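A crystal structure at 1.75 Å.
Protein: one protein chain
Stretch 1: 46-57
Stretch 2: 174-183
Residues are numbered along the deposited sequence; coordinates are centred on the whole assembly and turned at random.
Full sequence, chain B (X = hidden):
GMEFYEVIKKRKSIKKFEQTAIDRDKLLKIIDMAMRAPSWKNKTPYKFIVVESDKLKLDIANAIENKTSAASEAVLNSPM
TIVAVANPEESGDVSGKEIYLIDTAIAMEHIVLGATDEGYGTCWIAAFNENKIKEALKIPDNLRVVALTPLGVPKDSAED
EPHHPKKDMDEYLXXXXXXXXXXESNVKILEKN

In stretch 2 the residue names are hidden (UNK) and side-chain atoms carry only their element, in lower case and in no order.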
# COMPACT_ATOMS: atom_id res chain seq x y z
N TYR B 46 10.11 -4.69 7.22
CA TYR B 46 9.53 -3.73 8.18
C TYR B 46 9.07 -4.46 9.44
O TYR B 46 8.91 -5.68 9.45
CB TYR B 46 8.35 -2.97 7.55
CG TYR B 46 7.40 -3.89 6.81
CD1 TYR B 46 6.46 -4.65 7.51
CD2 TYR B 46 7.48 -4.06 5.43
CE1 TYR B 46 5.62 -5.52 6.84
CE2 TYR B 46 6.67 -4.95 4.77
CZ TYR B 46 5.74 -5.68 5.48
OH TYR B 46 4.89 -6.56 4.81
N LYS B 47 8.94 -3.68 10.51
CA LYS B 47 8.27 -4.05 11.74
C LYS B 47 7.46 -2.86 12.23
O LYS B 47 7.65 -1.73 11.72
CB LYS B 47 9.31 -4.47 12.80
CG LYS B 47 10.20 -5.67 12.40
CD LYS B 47 11.21 -6.05 13.51
CE LYS B 47 11.85 -7.41 13.23
NZ LYS B 47 12.61 -7.49 12.00
N PHE B 48 6.56 -3.12 13.18
CA PHE B 48 5.62 -2.13 13.73
C PHE B 48 5.90 -1.96 15.21
O PHE B 48 6.07 -2.95 15.95
CB PHE B 48 4.17 -2.61 13.50
CG PHE B 48 3.86 -2.78 12.06
CD1 PHE B 48 3.64 -1.65 11.26
CD2 PHE B 48 3.86 -4.05 11.48
CE1 PHE B 48 3.42 -1.76 9.89
CE2 PHE B 48 3.62 -4.17 10.09
CZ PHE B 48 3.40 -3.03 9.30
N ILE B 49 5.94 -0.70 15.64
CA ILE B 49 5.96 -0.39 17.08
C ILE B 49 4.58 0.16 17.43
O ILE B 49 4.10 1.14 16.82
CB ILE B 49 7.02 0.64 17.44
CG1 ILE B 49 8.39 0.25 16.87
CG2 ILE B 49 7.06 0.90 18.96
CD1 ILE B 49 9.47 1.40 17.03
N VAL B 50 3.93 -0.50 18.39
CA VAL B 50 2.70 0.00 19.00
C VAL B 50 3.12 0.97 20.10
O VAL B 50 3.80 0.59 21.04
CB VAL B 50 1.80 -1.13 19.57
CG1 VAL B 50 0.59 -0.56 20.39
CG2 VAL B 50 1.32 -2.05 18.46
N VAL B 51 2.74 2.23 19.98
CA VAL B 51 3.12 3.22 21.01
C VAL B 51 1.91 3.55 21.89
O VAL B 51 0.92 4.18 21.40
CB VAL B 51 3.69 4.52 20.41
CG1 VAL B 51 4.02 5.51 21.54
CG2 VAL B 51 4.89 4.21 19.48
N GLU B 52 2.00 3.16 23.17
CA GLU B 52 0.92 3.40 24.16
C GLU B 52 1.29 4.42 25.22
O GLU B 52 0.40 5.01 25.83
CB GLU B 52 0.49 2.11 24.88
CG GLU B 52 -0.15 1.08 23.95
CD GLU B 52 -0.83 -0.10 24.66
OE1 GLU B 52 -0.97 -0.11 25.91
OE2 GLU B 52 -1.25 -1.03 23.94
N SER B 53 2.59 4.58 25.50
CA SER B 53 3.05 5.50 26.55
C SER B 53 2.73 6.93 26.18
O SER B 53 3.13 7.39 25.10
CB SER B 53 4.56 5.37 26.72
OG SER B 53 5.08 6.42 27.50
N ASP B 54 2.09 7.66 27.08
CA ASP B 54 1.70 9.03 26.79
C ASP B 54 2.92 9.92 26.57
O ASP B 54 2.88 10.81 25.71
CB ASP B 54 0.78 9.60 27.90
CG ASP B 54 -0.03 10.83 27.43
OD1 ASP B 54 -0.34 10.95 26.22
OD2 ASP B 54 -0.36 11.72 28.28
N LYS B 55 3.99 9.66 27.30
CA LYS B 55 5.23 10.42 27.17
C LYS B 55 5.77 10.28 25.74
O LYS B 55 6.25 11.26 25.12
CB LYS B 55 6.25 9.94 28.22
CG LYS B 55 7.57 10.70 28.25
CD LYS B 55 8.56 10.24 27.17
CE LYS B 55 9.93 10.96 27.24
NZ LYS B 55 10.78 10.62 26.04
N LEU B 56 5.69 9.06 25.19
CA LEU B 56 6.13 8.79 23.82
C LEU B 56 5.19 9.42 22.77
O LEU B 56 5.63 9.90 21.71
CB LEU B 56 6.34 7.28 23.60
CG LEU B 56 7.36 6.62 24.55
CD1 LEU B 56 7.49 5.10 24.28
CD2 LEU B 56 8.72 7.32 24.47
N LYS B 57 3.89 9.43 23.04
CA LYS B 57 2.94 10.14 22.14
C LYS B 57 3.29 11.60 22.04
O LYS B 57 3.25 12.20 20.95
CB LYS B 57 1.50 10.01 22.67
CG LYS B 57 0.95 8.62 22.62
CD LYS B 57 -0.47 8.64 23.14
CE LYS B 57 -0.93 7.32 23.53
NZ LYS B 57 -2.21 7.45 24.24
N UNK B 174 6.38 -4.63 18.27
CA UNK B 174 6.99 -4.12 19.46
C UNK B 174 6.03 -3.22 20.22
O UNK B 174 5.04 -2.71 19.66
o UNK B 174 12.40 -6.36 16.52
c UNK B 174 9.68 -5.46 18.86
c UNK B 174 10.71 -6.21 18.24
c UNK B 174 9.35 -4.17 18.41
c UNK B 174 8.27 -3.35 19.10
c UNK B 174 10.05 -3.65 17.31
c UNK B 174 11.40 -5.65 17.16
c UNK B 174 11.07 -4.39 16.68
N UNK B 175 6.33 -3.00 21.50
CA UNK B 175 5.56 -2.07 22.35
C UNK B 175 6.51 -1.02 22.90
O UNK B 175 7.49 -1.36 23.59
c UNK B 175 5.75 -3.67 24.38
c UNK B 175 2.93 -1.03 23.76
c UNK B 175 4.80 -2.80 23.52
c UNK B 175 4.02 -1.82 24.41
N UNK B 176 6.23 0.23 22.52
CA UNK B 176 6.87 1.48 23.00
C UNK B 176 8.33 1.68 22.56
O UNK B 176 8.78 2.83 22.39
c UNK B 176 5.35 1.96 25.01
o UNK B 176 4.55 2.52 24.22
c UNK B 176 6.77 1.63 24.53
o UNK B 176 5.05 1.67 26.18
N UNK B 177 9.08 0.59 22.44
CA UNK B 177 10.49 0.60 22.21
C UNK B 177 10.88 -0.48 21.20
O UNK B 177 10.39 -1.60 21.23
c UNK B 177 12.71 0.28 23.39
c UNK B 177 13.37 0.03 24.74
c UNK B 177 14.86 -0.22 24.61
n UNK B 177 15.48 -0.47 25.93
c UNK B 177 11.24 0.35 23.53
N UNK B 178 11.75 -0.11 20.28
CA UNK B 178 12.26 -1.05 19.29
C UNK B 178 12.93 -2.25 19.99
O UNK B 178 13.79 -2.07 20.86
c UNK B 178 13.26 -0.34 18.37
c UNK B 178 11.76 -1.79 14.23
c UNK B 178 13.86 -1.21 17.33
c UNK B 178 12.70 -2.60 13.56
c UNK B 178 13.27 -1.54 16.08
c UNK B 178 13.90 -2.91 14.13
c UNK B 178 15.08 -1.82 17.36
c UNK B 178 14.17 -2.40 15.40
c UNK B 178 12.04 -1.24 15.49
n UNK B 178 15.26 -2.55 16.20
N UNK B 179 12.52 -3.46 19.62
CA UNK B 179 13.10 -4.69 20.20
C UNK B 179 12.34 -5.28 21.38
O UNK B 179 12.60 -6.42 21.76
N UNK B 180 11.43 -4.52 21.98
CA UNK B 180 10.61 -5.02 23.09
C UNK B 180 9.30 -5.62 22.53
O UNK B 180 8.43 -4.91 22.02
o UNK B 180 11.53 -3.39 24.65
c UNK B 180 9.41 -4.43 25.25
c UNK B 180 10.29 -3.91 24.11
N UNK B 181 9.19 -6.93 22.65
CA UNK B 181 8.04 -7.70 22.18
C UNK B 181 6.69 -7.23 22.74
O UNK B 181 6.50 -7.16 23.96
c UNK B 181 8.25 -9.16 22.57
o UNK B 181 7.11 -9.93 22.25
N UNK B 182 5.76 -6.92 21.84
CA UNK B 182 4.40 -6.58 22.25
C UNK B 182 3.76 -7.80 22.92
O UNK B 182 3.20 -7.72 24.02
c UNK B 182 1.13 -6.82 21.43
c UNK B 182 0.46 -4.24 22.21
c UNK B 182 2.11 -5.84 21.43
c UNK B 182 1.77 -4.54 21.84
c UNK B 182 -0.52 -5.24 22.21
c UNK B 182 -0.19 -6.53 21.81
c UNK B 182 3.53 -6.16 21.05
N UNK B 183 3.80 -8.93 22.22
CA UNK B 183 2.99 -10.07 22.67
C UNK B 183 3.54 -10.76 23.89
O UNK B 183 2.78 -11.40 24.61
c UNK B 183 1.08 -13.36 19.87
c UNK B 183 1.77 -10.64 20.44
se UNK B 183 2.07 -11.86 19.04
c UNK B 183 2.77 -11.08 21.55

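Position 174 carries one carbon followed by a six-carbon ring bearing one oxygen, which lies 3.3 Å from Lys47 CD; the atoms define Tyr174. Its CB is 4.2 Å from Ile49 CG1, which meets the ring at its edge, and both side chains lie on one face of the sheet. The backbone is paired in parallel register: Tyr174 N donates to Phe48 O (2.9 Å, 164°), and Tyr174 O accepts from Val50 N (2.8 Å, 165°).

Position 175 has four carbons, forked at the first, with one arm two carbons long; the end carbon of that arm is 3.7 Å from Glu52 CG. This is Ile175. It shares the other face of the sheet with Val50. The same tip, Ile175 CD1, reaches back to Val50 CG1 (4.1 Å).

Position 176 has two carbons, the second carrying two oxygens, one of which is 2.8 Å from Glu52 N and 3.1 Å from Ser53 N. This short carboxylate is Asp176. Its OD1 accepts from both amides, at angles of 156° and 165°, while Asp176 N donates to Val50 O (2.9 Å, 162°). Asp176 CB also packs 3.6 Å from Leu56 CD1. Phi is positive, 69°, and the strand has ended.

Position 177 shows four carbons in a row ending in nitrogen, with all four chi angles t. It is Lys177, whose CA-to-CB bond points away from stretch 1 and whose side chain makes no contact with it.

Position 178 has one carbon leading to fused five- and six-membered rings holding eight carbons and one nitrogen; a carbon of the six-membered ring is 3.8 Å from Lys47 CD. Hence Trp178, in which that carbon is CH2. Trp178 CE3 lies 4.0 Å from Ile49 CD1, at the ring edge.

Position 179 has no side-chain atoms and is Gly179. At phi 95° and psi -16°, a CB would jam against the preceding carbonyl oxygen.

Position 180, one carbon bearing an oxygen and a carbon, is Thr180. It closes the type II turn begun at Lys177, with Thr180 N to Lys177 O at 3.2 Å.

Position 181 has one carbon and one oxygen: Ser181, out of reach of stretch 1.

Position 182 has one carbon and an unsubstituted six-carbon ring, one carbon of which is 4.1 Å from Val50 CB. So it is Phe182, and that carbon is CD1.

Position 183 has two carbons, selenium and a terminal carbon, unbranched: Met183, as selenomethionine, making no contact.

The contact, burying 629 Å² in all, extends a short parallel ladder with a side chain. Three backbone hydrogen bonds fix the register; beyond them, Asp176 OD1 takes two successive amides where stretch 1 leaves its strand, just before the helix. Apolar packing flanks this ladder, with Ile49 against Tyr174 and Trp178, and Val50 against Ile175 and Phe182.

Stretch 2, residues 174-183: YIDKWGTSFM
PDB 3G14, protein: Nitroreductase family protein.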